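Local coordinates for protein STM4351 (Salmonella enterica, PDB 2Y7I) that binds arginine with high specificity in the periplasm as a family 3 solute-binding protein, and also carries bound zinc ions, at residues V3-T15 against C40-F54. Residues are numbered along the deposited sequence; the frame is centred on the assembly and turned at random.
With ZN (zinc ion), chain E; ARG (arginine), chain C.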
ATOM      1  N   VAL A   3      18.913  24.435  12.721  1.00 51.80           N
ATOM      2  CA  VAL A   3      19.267  23.968  14.056  1.00 52.64           C
ATOM      3  C   VAL A   3      18.289  22.875  14.523  1.00 51.29           C
ATOM      4  O   VAL A   3      18.155  22.585  15.723  1.00 52.07           O
ATOM      5  CB  VAL A   3      19.373  25.180  15.027  1.00 54.33           C
ATOM      6  CG1 VAL A   3      18.015  25.560  15.618  1.00 53.38           C
ATOM      7  CG2 VAL A   3      20.404  24.924  16.093  1.00 56.27           C
ATOM      8  N   SER A   4      17.623  22.272  13.542  1.00 49.41           N
ATOM      9  CA  SER A   4      16.664  21.191  13.747  1.00 47.81           C
ATOM     10  C   SER A   4      16.300  20.607  12.387  1.00 45.92           C
ATOM     11  O   SER A   4      16.504  21.256  11.354  1.00 46.19           O
ATOM     12  CB  SER A   4      15.400  21.708  14.441  1.00 47.53           C
ATOM     13  OG  SER A   4      14.651  22.557  13.584  1.00 47.60           O
ATOM     14  N   ALA A   5      15.767  19.389  12.381  1.00 44.16           N
ATOM     15  CA  ALA A   5      15.233  18.810  11.151  1.00 42.12           C
ATOM     16  C   ALA A   5      14.008  19.626  10.751  1.00 40.20           C
ATOM     17  O   ALA A   5      13.335  20.195  11.618  1.00 40.26           O
ATOM     18  CB  ALA A   5      14.853  17.351  11.364  1.00 41.76           C
ATOM     19  N   ARG A   6      13.734  19.703   9.451  1.00 38.42           N
ATOM     20  CA  ARG A   6      12.499  20.320   8.978  1.00 36.61           C
ATOM     21  C   ARG A   6      11.314  19.635   9.661  1.00 34.49           C
ATOM     22  O   ARG A   6      11.342  18.423   9.901  1.00 33.73           O
ATOM     23  CB  ARG A   6      12.385  20.252   7.447  1.00 36.58           C
ATOM     24  CG  ARG A   6      12.229  18.852   6.871  1.00 36.56           C
ATOM     25  CD  ARG A   6      12.306  18.824   5.335  1.00 38.06           C
ATOM     26  NE  ARG A   6      11.120  19.387   4.687  1.00 37.23           N
ATOM     27  CZ  ARG A   6      10.667  19.001   3.496  1.00 36.79           C
ATOM     28  NH1 ARG A   6      11.290  18.039   2.824  1.00 37.05           N
ATOM     29  NH2 ARG A   6       9.589  19.569   2.977  1.00 36.15           N
ATOM     30  N   THR A   7      10.296  20.421  10.003  1.00 33.02           N
ATOM     31  CA  THR A   7       9.141  19.911  10.720  1.00 31.05           C
ATOM     32  C   THR A   7       7.873  20.219   9.939  1.00 29.79           C
ATOM     33  O   THR A   7       7.554  21.382   9.679  1.00 30.09           O
ATOM     34  CB  THR A   7       9.059  20.473  12.169  1.00 31.95           C
ATOM     35  OG1 THR A   7      10.237  20.097  12.888  1.00 32.08           O
ATOM     36  CG2 THR A   7       7.841  19.917  12.906  1.00 30.80           C
ATOM     37  N   LEU A   8       7.169  19.155   9.562  1.00 27.75           N
ATOM     38  CA  LEU A   8       5.928  19.250   8.825  1.00 26.51           C
ATOM     39  C   LEU A   8       4.765  19.309   9.819  1.00 25.33           C
ATOM     40  O   LEU A   8       4.579  18.392  10.635  1.00 24.72           O
ATOM     41  CB  LEU A   8       5.806  18.042   7.894  1.00 26.34           C
ATOM     42  CG  LEU A   8       4.850  18.050   6.705  1.00 27.72           C
ATOM     43  CD1 LEU A   8       5.093  19.265   5.808  1.00 29.52           C
ATOM     44  CD2 LEU A   8       5.036  16.756   5.905  1.00 28.39           C
ATOM     45  N   HIS A   9       4.004  20.401   9.759  1.00 24.69           N
ATOM     46  CA  HIS A   9       2.916  20.648  10.705  1.00 23.43           C
ATOM     47  C   HIS A   9       1.594  20.157  10.113  1.00 21.97           C
ATOM     48  O   HIS A   9       1.138  20.685   9.103  1.00 21.55           O
ATOM     49  CB  HIS A   9       2.842  22.141  11.068  1.00 24.59           C
ATOM     50  CG  HIS A   9       4.120  22.694  11.628  1.00 26.44           C
ATOM     51  ND1 HIS A   9       5.075  23.312  10.847  1.00 27.28           N
ATOM     52  CD2 HIS A   9       4.602  22.718  12.893  1.00 27.53           C
ATOM     53  CE1 HIS A   9       6.087  23.694  11.608  1.00 28.85           C
ATOM     54  NE2 HIS A   9       5.827  23.342  12.853  1.00 28.66           N
ATOM     55  N   PHE A  10       1.011  19.135  10.737  1.00 20.31           N
ATOM     56  CA  PHE A  10      -0.262  18.559  10.316  1.00 19.58           C
ATOM     57  C   PHE A  10      -1.375  19.040  11.219  1.00 19.27           C
ATOM     58  O   PHE A  10      -1.195  19.140  12.431  1.00 20.09           O
ATOM     59  CB  PHE A  10      -0.234  17.038  10.423  1.00 19.12           C
ATOM     60  CG  PHE A  10       0.461  16.350   9.287  1.00 19.77           C
ATOM     61  CD1 PHE A  10       1.840  16.152   9.321  1.00 22.20           C
ATOM     62  CD2 PHE A  10      -0.267  15.862   8.199  1.00 19.64           C
ATOM     63  CE1 PHE A  10       2.492  15.483   8.265  1.00 22.17           C
ATOM     64  CE2 PHE A  10       0.379  15.197   7.135  1.00 20.19           C
ATOM     65  CZ  PHE A  10       1.756  15.012   7.172  1.00 20.96           C
ATOM     66  N   GLY A  11      -2.524  19.332  10.621  1.00 18.56           N
ATOM     67  CA  GLY A  11      -3.750  19.572  11.369  1.00 17.65           C
ATOM     68  C   GLY A  11      -4.596  18.321  11.264  1.00 16.61           C
ATOM     69  O   GLY A  11      -4.629  17.674  10.211  1.00 15.95           O
ATOM     70  N   THR A  12      -5.266  17.976  12.360  1.00 16.35           N
ATOM     71  CA  THR A  12      -6.183  16.842  12.405  1.00 15.56           C
ATOM     72  C   THR A  12      -7.286  17.086  13.447  1.00 15.65           C
ATOM     73  O   THR A  12      -7.244  18.064  14.209  1.00 16.76           O
ATOM     74  CB  THR A  12      -5.451  15.496  12.707  1.00 16.06           C
ATOM     75  OG1 THR A  12      -6.301  14.402  12.347  1.00 13.96           O
ATOM     76  CG2 THR A  12      -5.079  15.379  14.179  1.00 16.39           C
ATOM     77  N   SER A  13      -8.271  16.195  13.463  1.00 15.07           N
ATOM     78  CA  SER A  13      -9.323  16.201  14.469  1.00 15.83           C
ATOM     79  C   SER A  13      -9.362  14.832  15.118  1.00 15.76           C
ATOM     80  O   SER A  13      -9.917  13.882  14.551  1.00 14.96           O
ATOM     81  CB  SER A  13     -10.681  16.505  13.844  1.00 15.30           C
ATOM     82  OG  SER A  13     -11.654  16.631  14.865  1.00 17.45           O
ATOM     83  N   ALA A  14      -8.761  14.745  16.303  1.00 17.97           N
ATOM     84  CA  ALA A  14      -8.537  13.477  16.997  1.00 19.11           C
ATOM     85  C   ALA A  14      -9.759  13.001  17.791  1.00 19.90           C
ATOM     86  O   ALA A  14      -9.662  12.706  18.980  1.00 20.67           O
ATOM     87  CB  ALA A  14      -7.313  13.597  17.900  1.00 20.18           C
ATOM     88  N   THR A  15     -10.887  12.900  17.090  1.00 20.18           N
ATOM     89  CA  THR A  15     -12.196  12.549  17.640  1.00 21.08           C
ATOM     90  C   THR A  15     -12.694  11.238  17.035  1.00 19.97           C
ATOM     91  O   THR A  15     -13.857  10.845  17.232  1.00 19.80           O
ATOM     92  CB  THR A  15     -13.229  13.648  17.240  1.00 21.25           C
ATOM     93  OG1 THR A  15     -13.187  13.852  15.812  1.00 22.21           O
ATOM     94  CG2 THR A  15     -12.905  14.959  17.926  1.00 23.38           C
ATOM     95  N   CYS A  40       6.566  11.510   6.864  1.00 19.64           N
ATOM     96  CA  CYS A  40       7.619  12.390   7.400  1.00 21.61           C
ATOM     97  C   CYS A  40       9.009  11.740   7.434  1.00 22.82           C
ATOM     98  O   CYS A  40      10.012  12.385   7.071  1.00 23.47           O
ATOM     99  CB  CYS A  40       7.236  12.922   8.781  1.00 21.87           C
ATOM    100  SG  CYS A  40       5.932  14.139   8.653  1.00 24.20           S
ATOM    101  N   LYS A  41       9.072  10.474   7.854  1.00 23.06           N
ATOM    102  CA  LYS A  41      10.349   9.755   7.864  1.00 24.97           C
ATOM    103  C   LYS A  41      10.959   9.672   6.459  1.00 25.00           C
ATOM    104  O   LYS A  41      12.148   9.936   6.285  1.00 25.62           O
ATOM    105  CB  LYS A  41      10.217   8.366   8.501  1.00 25.70           C
ATOM    106  CG  LYS A  41      11.566   7.672   8.703  1.00 29.33           C
ATOM    107  CD  LYS A  41      11.446   6.442   9.588  1.00 33.67           C
ATOM    108  CE  LYS A  41      12.828   5.872   9.899  1.00 36.83           C
ATOM    109  NZ  LYS A  41      12.758   4.669  10.775  1.00 39.20           N
ATOM    110  N   GLU A  42      10.139   9.338   5.459  1.00 24.27           N
ATOM    111  CA  GLU A  42      10.604   9.296   4.059  1.00 24.93           C
ATOM    112  C   GLU A  42      11.044  10.666   3.555  1.00 25.16           C
ATOM    113  O   GLU A  42      11.895  10.767   2.673  1.00 25.56           O
ATOM    114  CB  GLU A  42       9.530   8.729   3.121  1.00 24.38           C
ATOM    115  CG  GLU A  42       9.286   7.231   3.235  1.00 26.58           C
ATOM    116  CD  GLU A  42      10.488   6.373   2.834  1.00 30.92           C
ATOM    117  OE1 GLU A  42      11.432   6.884   2.194  1.00 30.16           O
ATOM    118  OE2 GLU A  42      10.479   5.171   3.175  1.00 34.00           O
ATOM    119  N   MET A  43      10.472  11.718   4.133  1.00 24.80           N
ATOM    120  CA  MET A  43      10.809  13.090   3.752  1.00 25.51           C
ATOM    121  C   MET A  43      11.955  13.665   4.591  1.00 26.84           C
ATOM    122  O   MET A  43      12.321  14.835   4.426  1.00 26.68           O
ATOM    123  CB  MET A  43       9.574  13.981   3.866  1.00 24.95           C
ATOM    124  CG  MET A  43       8.482  13.662   2.833  1.00 24.18           C
ATOM    125  SD  MET A  43       7.006  14.673   3.017  1.00 24.84           S
ATOM    126  CE  MET A  43       7.673  16.329   2.884  1.00 24.92           C
ATOM    127  N   GLN A  44      12.506  12.832   5.477  1.00 27.38           N
ATOM    128  CA  GLN A  44      13.547  13.230   6.437  1.00 29.47           C
ATOM    129  C   GLN A  44      13.119  14.455   7.249  1.00 29.62           C
ATOM    130  O   GLN A  44      13.901  15.387   7.471  1.00 30.05           O
ATOM    131  CB  GLN A  44      14.901  13.424   5.742  1.00 30.56           C
ATOM    132  CG  GLN A  44      15.487  12.112   5.256  1.00 32.76           C
ATOM    133  CD  GLN A  44      16.719  12.293   4.390  1.00 37.07           C
ATOM    134  OE1 GLN A  44      16.677  12.955   3.348  1.00 37.81           O
ATOM    135  NE2 GLN A  44      17.827  11.692   4.815  1.00 39.34           N
ATOM    136  N   ALA A  45      11.857  14.423   7.678  1.00 28.86           N
ATOM    137  CA  ALA A  45      11.224  15.491   8.434  1.00 29.42           C
ATOM    138  C   ALA A  45      10.667  14.972   9.745  1.00 29.86           C
ATOM    139  O   ALA A  45      10.347  13.787   9.876  1.00 29.25           O
ATOM    140  CB  ALA A  45      10.095  16.116   7.620  1.00 28.14           C
ATOM    141  N   GLU A  46      10.562  15.876  10.716  1.00 31.14           N
ATOM    142  CA  GLU A  46       9.842  15.615  11.946  1.00 31.66           C
ATOM    143  C   GLU A  46       8.374  15.956  11.706  1.00 30.25           C
ATOM    144  O   GLU A  46       8.046  16.704  10.777  1.00 29.58           O
ATOM    145  CB  GLU A  46      10.407  16.462  13.088  1.00 33.31           C
ATOM    146  CG  GLU A  46      11.833  16.089  13.528  1.00 37.57           C
ATOM    147  CD  GLU A  46      11.862  14.955  14.548  1.00 41.49           C
ATOM    148  OE1 GLU A  46      11.174  15.059  15.589  1.00 42.92           O
ATOM    149  OE2 GLU A  46      12.572  13.953  14.308  1.00 43.86           O
ATOM    150  N   CYS A  47       7.505  15.414  12.551  1.00 29.58           N
ATOM    151  CA  CYS A  47       6.062  15.595  12.418  1.00 29.32           C
ATOM    152  C   CYS A  47       5.486  16.334  13.628  1.00 28.61           C
ATOM    153  O   CYS A  47       5.842  16.048  14.771  1.00 28.99           O
ATOM    154  CB  CYS A  47       5.386  14.234  12.283  1.00 28.32           C
ATOM    155  SG  CYS A  47       3.746  14.343  11.628  1.00 34.53           S
ATOM    156  N   SER A  48       4.604  17.292  13.369  1.00 27.50           N
ATOM    157  CA  SER A  48       3.885  17.970  14.436  1.00 27.09           C
ATOM    158  C   SER A  48       2.387  17.965  14.144  1.00 25.34           C
ATOM    159  O   SER A  48       1.982  18.219  13.011  1.00 24.29           O
ATOM    160  CB  SER A  48       4.398  19.399  14.598  1.00 28.10           C
ATOM    161  OG  SER A  48       3.854  19.974  15.769  1.00 29.75           O
ATOM    162  N   PHE A  49       1.575  17.676  15.162  1.00 24.62           N
ATOM    163  CA  PHE A  49       0.115  17.642  14.998  1.00 23.56           C
ATOM    164  C   PHE A  49      -0.606  18.706  15.812  1.00 23.86           C
ATOM    165  O   PHE A  49      -0.255  18.966  16.966  1.00 24.52           O
ATOM    166  CB  PHE A  49      -0.451  16.275  15.368  1.00 23.21           C
ATOM    167  CG  PHE A  49      -0.028  15.178  14.442  1.00 24.12           C
ATOM    168  CD1 PHE A  49      -0.693  14.967  13.245  1.00 24.91           C
ATOM    169  CD2 PHE A  49       1.048  14.360  14.768  1.00 27.43           C
ATOM    170  CE1 PHE A  49      -0.290  13.956  12.378  1.00 26.03           C
ATOM    171  CE2 PHE A  49       1.450  13.343  13.911  1.00 28.96           C
ATOM    172  CZ  PHE A  49       0.776  13.143  12.716  1.00 26.90           C
ATOM    173  N   THR A  50      -1.616  19.315  15.194  1.00 22.48           N
ATOM    174  CA  THR A  50      -2.523  20.229  15.883  1.00 22.66           C
ATOM    175  C   THR A  50      -3.918  19.619  15.798  1.00 21.00           C
ATOM    176  O   THR A  50      -4.374  19.262  14.706  1.00 20.04           O
ATOM    177  CB  THR A  50      -2.491  21.634  15.251  1.00 23.21           C
ATOM    178  OG1 THR A  50      -1.151  22.127  15.290  1.00 24.91           O
ATOM    179  CG2 THR A  50      -3.409  22.618  16.003  1.00 24.96           C
ATOM    180  N   ASN A  51      -4.565  19.480  16.953  1.00 20.49           N
ATOM    181  CA  ASN A  51      -5.878  18.866  17.080  1.00 19.19           C
ATOM    182  C   ASN A  51      -6.958  19.943  17.256  1.00 19.60           C
ATOM    183  O   ASN A  51      -6.930  20.710  18.217  1.00 20.09           O
ATOM    184  CB  ASN A  51      -5.851  17.887  18.268  1.00 19.71           C
ATOM    185  CG  ASN A  51      -7.218  17.320  18.624  1.00 19.43           C
ATOM    186  OD1 ASN A  51      -7.474  17.012  19.788  1.00 22.67           O
ATOM    187  ND2 ASN A  51      -8.089  17.166  17.643  1.00 18.13           N
ATOM    188  N   GLN A  52      -7.881  20.018  16.301  1.00 18.49           N
ATOM    189  CA  GLN A  52      -8.962  21.025  16.323  1.00 18.94           C
ATOM    190  C   GLN A  52     -10.175  20.443  15.586  1.00 17.56           C
ATOM    191  O   GLN A  52     -10.077  19.358  15.006  1.00 16.62           O
ATOM    192  CB  GLN A  52      -8.498  22.355  15.715  1.00 20.38           C
ATOM    193  CG  GLN A  52      -8.102  22.292  14.237  1.00 20.47           C
ATOM    194  CD  GLN A  52      -7.524  23.610  13.720  1.00 24.20           C
ATOM    195  OE1 GLN A  52      -6.475  24.070  14.178  1.00 26.02           O
ATOM    196  NE2 GLN A  52      -8.207  24.218  12.752  1.00 23.46           N
ATOM    197  N   SER A  53     -11.308  21.139  15.613  1.00 16.96           N
ATOM    198  CA  SER A  53     -12.544  20.589  15.035  1.00 16.04           C
ATOM    199  C   SER A  53     -12.380  20.262  13.545  1.00 14.85           C
ATOM    200  O   SER A  53     -11.686  20.981  12.815  1.00 14.92           O
ATOM    201  CB  SER A  53     -13.735  21.533  15.276  1.00 16.22           C
ATOM    202  OG  SER A  53     -13.536  22.810  14.676  1.00 17.99           O
ATOM    203  N   PHE A  54     -13.010  19.179  13.100  1.00 13.89           N
ATOM    204  CA  PHE A  54     -12.857  18.711  11.710  1.00 13.34           C
ATOM    205  C   PHE A  54     -13.228  19.784  10.692  1.00 13.88           C
ATOM    206  O   PHE A  54     -12.531  19.960   9.682  1.00 13.98           O
ATOM    207  CB  PHE A  54     -13.708  17.456  11.451  1.00 12.49           C
ATOM    208  CG  PHE A  54     -13.591  16.928  10.029  1.00 12.60           C
ATOM    209  CD1 PHE A  54     -12.529  16.102   9.668  1.00 13.00           C
ATOM    210  CD2 PHE A  54     -14.543  17.267   9.056  1.00 12.95           C
ATOM    211  CE1 PHE A  54     -12.419  15.607   8.360  1.00 12.45           C
ATOM    212  CE2 PHE A  54     -14.441  16.776   7.747  1.00 12.64           C
ATOM    213  CZ  PHE A  54     -13.371  15.961   7.399  1.00 12.59           C
TER
HETATM  214 ZN    ZN E1247       5.018  24.125   8.941  1.00 35.83          ZN
HETATM  215  N   ARG C1245     -14.700  10.479   6.230  1.00 13.25           N
HETATM  216  CA  ARG C1245     -15.667  11.556   6.610  1.00 13.72           C
HETATM  217  C   ARG C1245     -15.417  12.795   5.759  1.00 13.54           C
HETATM  218  O   ARG C1245     -16.086  13.810   5.935  1.00 12.77           O
HETATM  219  CB  ARG C1245     -15.549  11.907   8.108  1.00 13.75           C
HETATM  220  CG  ARG C1245     -14.125  12.281   8.557  1.00 14.85           C
HETATM  221  CD  ARG C1245     -14.074  12.762  10.006  1.00 15.37           C
HETATM  222  NE  ARG C1245     -12.687  12.782  10.478  1.00 12.96           N
HETATM  223  CZ  ARG C1245     -12.295  13.179  11.687  1.00 12.44           C
HETATM  224  NH1 ARG C1245     -13.174  13.614  12.592  1.00 12.54           N
HETATM  225  NH2 ARG C1245     -11.014  13.143  11.991  1.00 13.45           N
HETATM  226  OXT ARG C1245     -14.520  12.809   4.894  1.00 13.15           O
HETATM  227  O   HOH W   1       0.762  21.023  13.661  1.00 28.40           O
HETATM  228  O   HOH W   2     -14.257  17.528  14.769  1.00 24.80           O
HETATM  229  O   HOH W   3       3.340  25.423   9.323  1.00 38.63           O
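Strands 7-12 and 46-51 run side by side in parallel, T7 beside E46 and T12 beside N51, and illustrate how the first beta-alpha-beta unit of a periplasmic binding protein brings the loops that follow its two strands to the ligand. Seven N-H...O bonds join them, from E46 N to R6 O at 2.8 Å through to Q52 N on T12 O. The bond from F10 N to S48 O is short, 2.6 Å. CA-H groups of F49 and N51 also approach F10 O and T12 O, which already accept N-H bonds.

Apolar and sulfur contacts fill the face that carries L8, C47, F10 and F49, against helix 31-42, the connection between the strands. Two cysteine sulfurs approach the CD1-CE1 side of the F10 ring: C40 SG reaches its edge at CE1 (3.7 Å), and C47 SG, placed anti to its backbone N (chi1 -162°), comes obliquely to CD1. F10 and F49 point the same way, with F49 CD1 3.5 Å from F10 CB and the ring planes inclined at 32°. L8 CD2 rests on C40 SG and on M43 CE, near the Schellman turn that ends the helix.

On the other face the contacts are more polar. H9 sets CD2 against S48 CB while ND1 binds zinc at 2.1 Å, a site shared with D67; a water joins F10 O to T50 OG1.

Past the strand ends, a second water links S13 OG to F54 N. S13 O accepts a hydrogen bond from NH2 of the bound arginine (2.9 Å), and one face of the F54 ring lies under the ligand's CD. The chemistry thus changes along the contact, from a sulfur-lined apolar layer against helix 31-42 to a backbone carbonyl and an aromatic face that form part of the arginine pocket.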